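Side-chain contacts in uncharacterized protein (Helicobacter pylori, PDB 4O5J), which probably acts as an outer-membrane adhesin that binds sialic acid-bearing glycans and so attaches the bacterium to host cells: residues Tyr75-Thr78 and Thr79-Pro82; Leu391-Glu394 and Ile395-Pro399. One frame throughout, in Å; residues are numbered along the deposited sequence.

Interaction 1 of 2, residues Tyr75-Thr78 and Thr79-Pro82; sequences YNST and TQSP
The peptide groups joining Thr78 to Thr79 and Thr79 to Gln80 direct both of their N-H bonds at one atom, Ser77 OG, which sits at the N-H edge of the first group, nearly in its plane. The Thr79 N-H is the straighter: N lies 2.9 Å from Ser77 OG, with 165° at the hydrogen. The Gln80 N-H is bent more, to 145°, although Gln80 N is 2.8 Å from Ser77 OG. The methyl of Thr79 is raised to one side of the first peptide plane, near its C and O, with CG2 3.5 Å from Thr78 C. The hydroxyl of that threonine goes back to the serine instead: Thr79 OG1, standing between its own N and carbonyl carbon, donates to Ser77 OG over 3.2 Å. Three donors thus converge on a single oxygen, which Ser77 sets inside the turn, with OG anti to its backbone N (chi1 -175°). Acceptance by a serine hydroxyl oxygen of the N-H two residues on defines an ST turn. Further on the chain folds back until Ser81 CB is 3.3 Å from Ser77 O. Ser81 OG turns to Asn74 O and to Phe84 N, as the N-cap of helix 82-101. The turn therefore links helix 57-76 to helix 82-101, with Tyr75 stacked on His264 of helix 241-268 and Pro82 lying against Asn353 and Tyr357 of helix 343-396.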
ATOM      1  N   TYR A  75       5.676 -10.607  -8.749  1.00 56.48           N
ATOM      2  CA  TYR A  75       5.117 -11.890  -8.342  1.00 50.67           C
ATOM      3  C   TYR A  75       6.142 -12.840  -7.724  1.00 53.86           C
ATOM      4  O   TYR A  75       5.829 -13.545  -6.767  1.00 56.41           O
ATOM      5  CB  TYR A  75       4.473 -12.523  -9.545  1.00 52.25           C
ATOM      6  CG  TYR A  75       3.671 -13.766  -9.256  1.00 59.34           C
ATOM      7  CD1 TYR A  75       2.384 -13.682  -8.699  1.00 56.65           C
ATOM      8  CD2 TYR A  75       4.189 -15.016  -9.570  1.00 65.28           C
ATOM      9  CE1 TYR A  75       1.659 -14.812  -8.414  1.00 61.40           C
ATOM     10  CE2 TYR A  75       3.472 -16.178  -9.315  1.00 60.05           C
ATOM     11  CZ  TYR A  75       2.209 -16.063  -8.748  1.00 73.30           C
ATOM     12  OH  TYR A  75       1.495 -17.193  -8.498  1.00 77.62           O
ATOM     13  N   ASN A  76       7.361 -12.847  -8.253  1.00 55.55           N
ATOM     14  CA  ASN A  76       8.343 -13.865  -7.898  1.00 56.94           C
ATOM     15  C   ASN A  76       9.448 -13.440  -6.962  1.00 55.73           C
ATOM     16  O   ASN A  76      10.041 -14.275  -6.337  1.00 58.74           O
ATOM     17  CB  ASN A  76       8.972 -14.424  -9.170  1.00 52.77           C
ATOM     18  CG  ASN A  76       7.979 -15.148  -9.993  1.00 64.86           C
ATOM     19  OD1 ASN A  76       7.117 -15.840  -9.472  1.00 77.50           O
ATOM     20  ND2 ASN A  76       8.050 -14.962 -11.282  1.00 68.11           N
ATOM     21  N   SER A  77       9.726 -12.151  -6.853  1.00 54.43           N
ATOM     22  CA  SER A  77      10.885 -11.700  -6.102  1.00 51.98           C
ATOM     23  C   SER A  77      10.558 -11.287  -4.670  1.00 55.65           C
ATOM     24  O   SER A  77       9.428 -10.979  -4.356  1.00 53.66           O
ATOM     25  CB  SER A  77      11.550 -10.524  -6.816  1.00 55.82           C
ATOM     26  OG  SER A  77      12.750 -10.136  -6.151  1.00 60.90           O
ATOM     27  N   THR A  78      11.565 -11.315  -3.799  1.00 54.45           N
ATOM     28  CA  THR A  78      11.397 -10.783  -2.470  1.00 53.49           C
ATOM     29  C   THR A  78      12.383  -9.670  -2.295  1.00 59.54           C
ATOM     30  O   THR A  78      12.612  -9.229  -1.177  1.00 60.54           O
ATOM     31  CB  THR A  78      11.639 -11.829  -1.367  1.00 55.16           C
ATOM     32  OG1 THR A  78      12.947 -12.356  -1.543  1.00 60.69           O
ATOM     33  CG2 THR A  78      10.632 -12.985  -1.452  1.00 52.55           C
ATOM     34  N   THR A  79      13.012  -9.237  -3.380  1.00 62.46           N
ATOM     35  CA  THR A  79      13.943  -8.112  -3.288  1.00 59.72           C
ATOM     36  C   THR A  79      13.619  -7.081  -4.325  1.00 60.80           C
ATOM     37  O   THR A  79      14.041  -5.981  -4.202  1.00 66.00           O
ATOM     38  CB  THR A  79      15.391  -8.516  -3.488  1.00 66.73           C
ATOM     39  OG1 THR A  79      15.508  -9.254  -4.719  1.00 75.65           O
ATOM     40  CG2 THR A  79      15.883  -9.293  -2.268  1.00 56.72           C
ATOM     41  N   GLN A  80      12.864  -7.436  -5.353  1.00 62.88           N
ATOM     42  CA  GLN A  80      12.543  -6.505  -6.420  1.00 60.46           C
ATOM     43  C   GLN A  80      11.058  -6.438  -6.691  1.00 51.43           C
ATOM     44  O   GLN A  80      10.616  -6.146  -7.777  1.00 58.32           O
ATOM     45  CB  GLN A  80      13.334  -6.852  -7.671  1.00 68.15           C
ATOM     46  CG  GLN A  80      14.755  -6.413  -7.483  1.00 83.90           C
ATOM     47  CD  GLN A  80      15.643  -7.234  -8.324  1.00 96.24           C
ATOM     48  OE1 GLN A  80      15.370  -7.455  -9.505  1.00 99.72           O
ATOM     49  NE2 GLN A  80      16.714  -7.728  -7.724  1.00140.99           N
ATOM     50  N   SER A  81      10.286  -6.703  -5.666  1.00 50.99           N
ATOM     51  CA  SER A  81       8.848  -6.666  -5.763  1.00 51.05           C
ATOM     52  C   SER A  81       8.315  -5.529  -4.964  1.00 48.42           C
ATOM     53  O   SER A  81       8.398  -5.540  -3.730  1.00 57.64           O
ATOM     54  CB  SER A  81       8.247  -7.964  -5.205  1.00 46.29           C
ATOM     55  OG  SER A  81       6.865  -7.830  -4.966  1.00 51.12           O
ATOM     56  N   PRO A  82       7.729  -4.542  -5.649  1.00 46.32           N
ATOM     57  CA  PRO A  82       7.144  -3.387  -4.947  1.00 49.08           C
ATOM     58  C   PRO A  82       6.020  -3.797  -3.984  1.00 43.03           C
ATOM     59  O   PRO A  82       5.972  -3.283  -2.868  1.00 46.37           O
ATOM     60  CB  PRO A  82       6.602  -2.492  -6.081  1.00 43.04           C
ATOM     61  CG  PRO A  82       7.439  -2.866  -7.261  1.00 44.30           C
ATOM     62  CD  PRO A  82       7.757  -4.371  -7.102  1.00 43.60           C
TER

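Interaction 2 of 2, residues Leu391-Glu394 and Ile395-Pro399; sequences LSEE and ISKLP
Leu391 and Ile395, one helical turn apart, meet most tightly at a backbone oxygen. Their backbones are joined by a nearly straight bond, Ile395 N to Leu391 O at 2.9 Å with 170° at the hydrogen. Ile395 keeps CG1 beside its own N (chi1 -66°), which brings CG1 to 3.1 Å from Leu391 O, whereas the side chains only just touch, Leu391 CD1 to Ile395 CG1 at 4.4 Å. Both are buried against helix 29-54, Leu391 on Gln36 and Tyr40, Ile395 on Tyr34 and Leu37. The exposed side is looser and polar. Glu393 and Lys397 run alongside each other with extended chains, Lys397 CE 3.7 Å from Glu393 CG, and end in a salt bridge of 3.2 Å between Lys397 NZ and Glu393 OE2. The ammonium meets the anti side of that oxygen, 28° out of the carboxylate plane. At the helix end the bond spacing changes: Lys397 N is shared between Glu393 O (i to i+4) and, weakly, Glu394 O (i to i+3). Leu398 N makes an i to i+3 bond of 3.0 Å to Ile395 O. Leu398 CG lies 3.4 Å from Glu394 O, while Glu394 OE2 makes a long, weak ion pair with Lys33. A buried aliphatic pair and an exposed ion pair, each spaced i to i+4, mark the last turns of an amphipathic helix packed antiparallel on its partner.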
ATOM      1  N   LEU A 391     -14.644  22.681 -41.944  1.00 64.97           N
ATOM      2  CA  LEU A 391     -14.570  23.888 -41.153  1.00 60.40           C
ATOM      3  C   LEU A 391     -13.575  24.872 -41.797  1.00 67.74           C
ATOM      4  O   LEU A 391     -13.846  26.095 -41.924  1.00 61.34           O
ATOM      5  CB  LEU A 391     -14.142  23.526 -39.736  1.00 51.78           C
ATOM      6  CG  LEU A 391     -14.289  24.649 -38.734  1.00 56.39           C
ATOM      7  CD1 LEU A 391     -15.571  25.430 -38.948  1.00 67.96           C
ATOM      8  CD2 LEU A 391     -14.259  24.076 -37.344  1.00 57.44           C
ATOM      9  N   SER A 392     -12.437  24.317 -42.234  1.00 54.19           N
ATOM     10  CA  SER A 392     -11.401  25.113 -42.864  1.00 57.66           C
ATOM     11  C   SER A 392     -11.980  25.794 -44.119  1.00 55.14           C
ATOM     12  O   SER A 392     -11.678  26.971 -44.414  1.00 45.29           O
ATOM     13  CB  SER A 392     -10.205  24.246 -43.217  1.00 54.82           C
ATOM     14  OG  SER A 392      -9.159  25.032 -43.786  1.00 50.81           O
ATOM     15  N   GLU A 393     -12.801  25.047 -44.852  1.00 54.04           N
ATOM     16  CA  GLU A 393     -13.402  25.571 -46.060  1.00 48.47           C
ATOM     17  C   GLU A 393     -14.433  26.671 -45.771  1.00 62.88           C
ATOM     18  O   GLU A 393     -14.471  27.700 -46.507  1.00 60.05           O
ATOM     19  CB  GLU A 393     -14.005  24.462 -46.871  1.00 49.56           C
ATOM     20  CG  GLU A 393     -14.822  24.976 -48.023  1.00 67.52           C
ATOM     21  CD  GLU A 393     -15.181  23.853 -48.972  1.00 85.35           C
ATOM     22  OE1 GLU A 393     -14.359  22.924 -49.124  1.00108.57           O
ATOM     23  OE2 GLU A 393     -16.263  23.902 -49.570  1.00102.18           O
ATOM     24  N   GLU A 394     -15.256  26.457 -44.721  1.00 61.51           N
ATOM     25  CA  GLU A 394     -16.225  27.472 -44.285  1.00 58.91           C
ATOM     26  C   GLU A 394     -15.524  28.774 -43.909  1.00 66.21           C
ATOM     27  O   GLU A 394     -15.938  29.856 -44.335  1.00 68.00           O
ATOM     28  CB  GLU A 394     -16.974  27.028 -43.056  1.00 63.61           C
ATOM     29  CG  GLU A 394     -17.810  25.840 -43.324  1.00 79.76           C
ATOM     30  CD  GLU A 394     -18.382  25.300 -42.037  1.00109.78           C
ATOM     31  OE1 GLU A 394     -18.539  24.047 -41.931  1.00112.99           O
ATOM     32  OE2 GLU A 394     -18.678  26.136 -41.132  1.00106.30           O
ATOM     33  N   ILE A 395     -14.459  28.653 -43.111  1.00 59.18           N
ATOM     34  CA  ILE A 395     -13.665  29.800 -42.675  1.00 62.89           C
ATOM     35  C   ILE A 395     -13.067  30.550 -43.873  1.00 67.74           C
ATOM     36  O   ILE A 395     -13.052  31.764 -43.907  1.00 73.26           O
ATOM     37  CB  ILE A 395     -12.531  29.327 -41.781  1.00 50.10           C
ATOM     38  CG1 ILE A 395     -13.123  28.752 -40.507  1.00 51.11           C
ATOM     39  CG2 ILE A 395     -11.586  30.508 -41.454  1.00 56.34           C
ATOM     40  CD1 ILE A 395     -12.034  28.402 -39.523  1.00 58.72           C
ATOM     41  N   SER A 396     -12.608  29.794 -44.860  1.00 61.94           N
ATOM     42  CA  SER A 396     -11.948  30.322 -46.032  1.00 55.44           C
ATOM     43  C   SER A 396     -12.868  31.237 -46.784  1.00 61.84           C
ATOM     44  O   SER A 396     -12.389  32.226 -47.376  1.00 58.43           O
ATOM     45  CB  SER A 396     -11.510  29.205 -46.949  1.00 56.47           C
ATOM     46  OG  SER A 396     -10.649  29.695 -47.919  1.00 56.27           O
ATOM     47  N   LYS A 397     -14.175  30.923 -46.747  1.00 64.62           N
ATOM     48  CA  LYS A 397     -15.198  31.734 -47.449  1.00 59.98           C
ATOM     49  C   LYS A 397     -15.816  32.854 -46.595  1.00 72.94           C
ATOM     50  O   LYS A 397     -16.667  33.576 -47.078  1.00 81.37           O
ATOM     51  CB  LYS A 397     -16.322  30.855 -47.985  1.00 59.34           C
ATOM     52  CG  LYS A 397     -15.883  29.781 -48.948  1.00 64.68           C
ATOM     53  CD  LYS A 397     -17.010  28.870 -49.278  1.00 58.02           C
ATOM     54  CE  LYS A 397     -16.435  27.661 -49.980  1.00 66.04           C
ATOM     55  NZ  LYS A 397     -17.520  26.761 -50.411  1.00 82.01           N
ATOM     56  N   LEU A 398     -15.423  33.000 -45.335  1.00 77.18           N
ATOM     57  CA  LEU A 398     -16.028  34.022 -44.473  1.00 81.61           C
ATOM     58  C   LEU A 398     -15.513  35.415 -44.752  1.00 83.32           C
ATOM     59  O   LEU A 398     -14.309  35.579 -44.946  1.00 83.16           O
ATOM     60  CB  LEU A 398     -15.756  33.685 -43.029  1.00 74.60           C
ATOM     61  CG  LEU A 398     -16.755  32.677 -42.545  1.00 88.28           C
ATOM     62  CD1 LEU A 398     -16.388  32.378 -41.107  1.00 93.04           C
ATOM     63  CD2 LEU A 398     -18.150  33.283 -42.704  1.00 75.77           C
ATOM     64  N   PRO A 399     -16.428  36.423 -44.762  1.00102.53           N
ATOM     65  CA  PRO A 399     -16.149  37.850 -45.020  1.00106.24           C
ATOM     66  C   PRO A 399     -15.055  38.426 -44.123  1.00103.01           C
ATOM     67  O   PRO A 399     -14.796  37.914 -43.036  1.00 93.49           O
ATOM     68  CB  PRO A 399     -17.477  38.538 -44.662  1.00101.28           C
ATOM     69  CG  PRO A 399     -18.521  37.478 -44.788  1.00108.16           C
ATOM     70  CD  PRO A 399     -17.848  36.203 -44.403  1.00102.64           C
TER

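From the N terminus the chain first runs through helix 29-54, then helix 57-76, whose end meets interaction 1. That contact closes a tight turn leading straight into helix 82-101. Interaction 2 comes more than 300 residues later, at the close of helix 343-396, where the chain returns to helix 29-54; it closes no loop, being local to the last turns. The two are in series, neither enclosing nor crossing the other, and are about 46 Å apart between nearest atoms. Helix 343-396 relates them: its early part lies beside the turn of interaction 1, and its last turns hold interaction 2, whose centre is about 55 Å from the centre of the chain, where the first and last helices of the modelled chain pair.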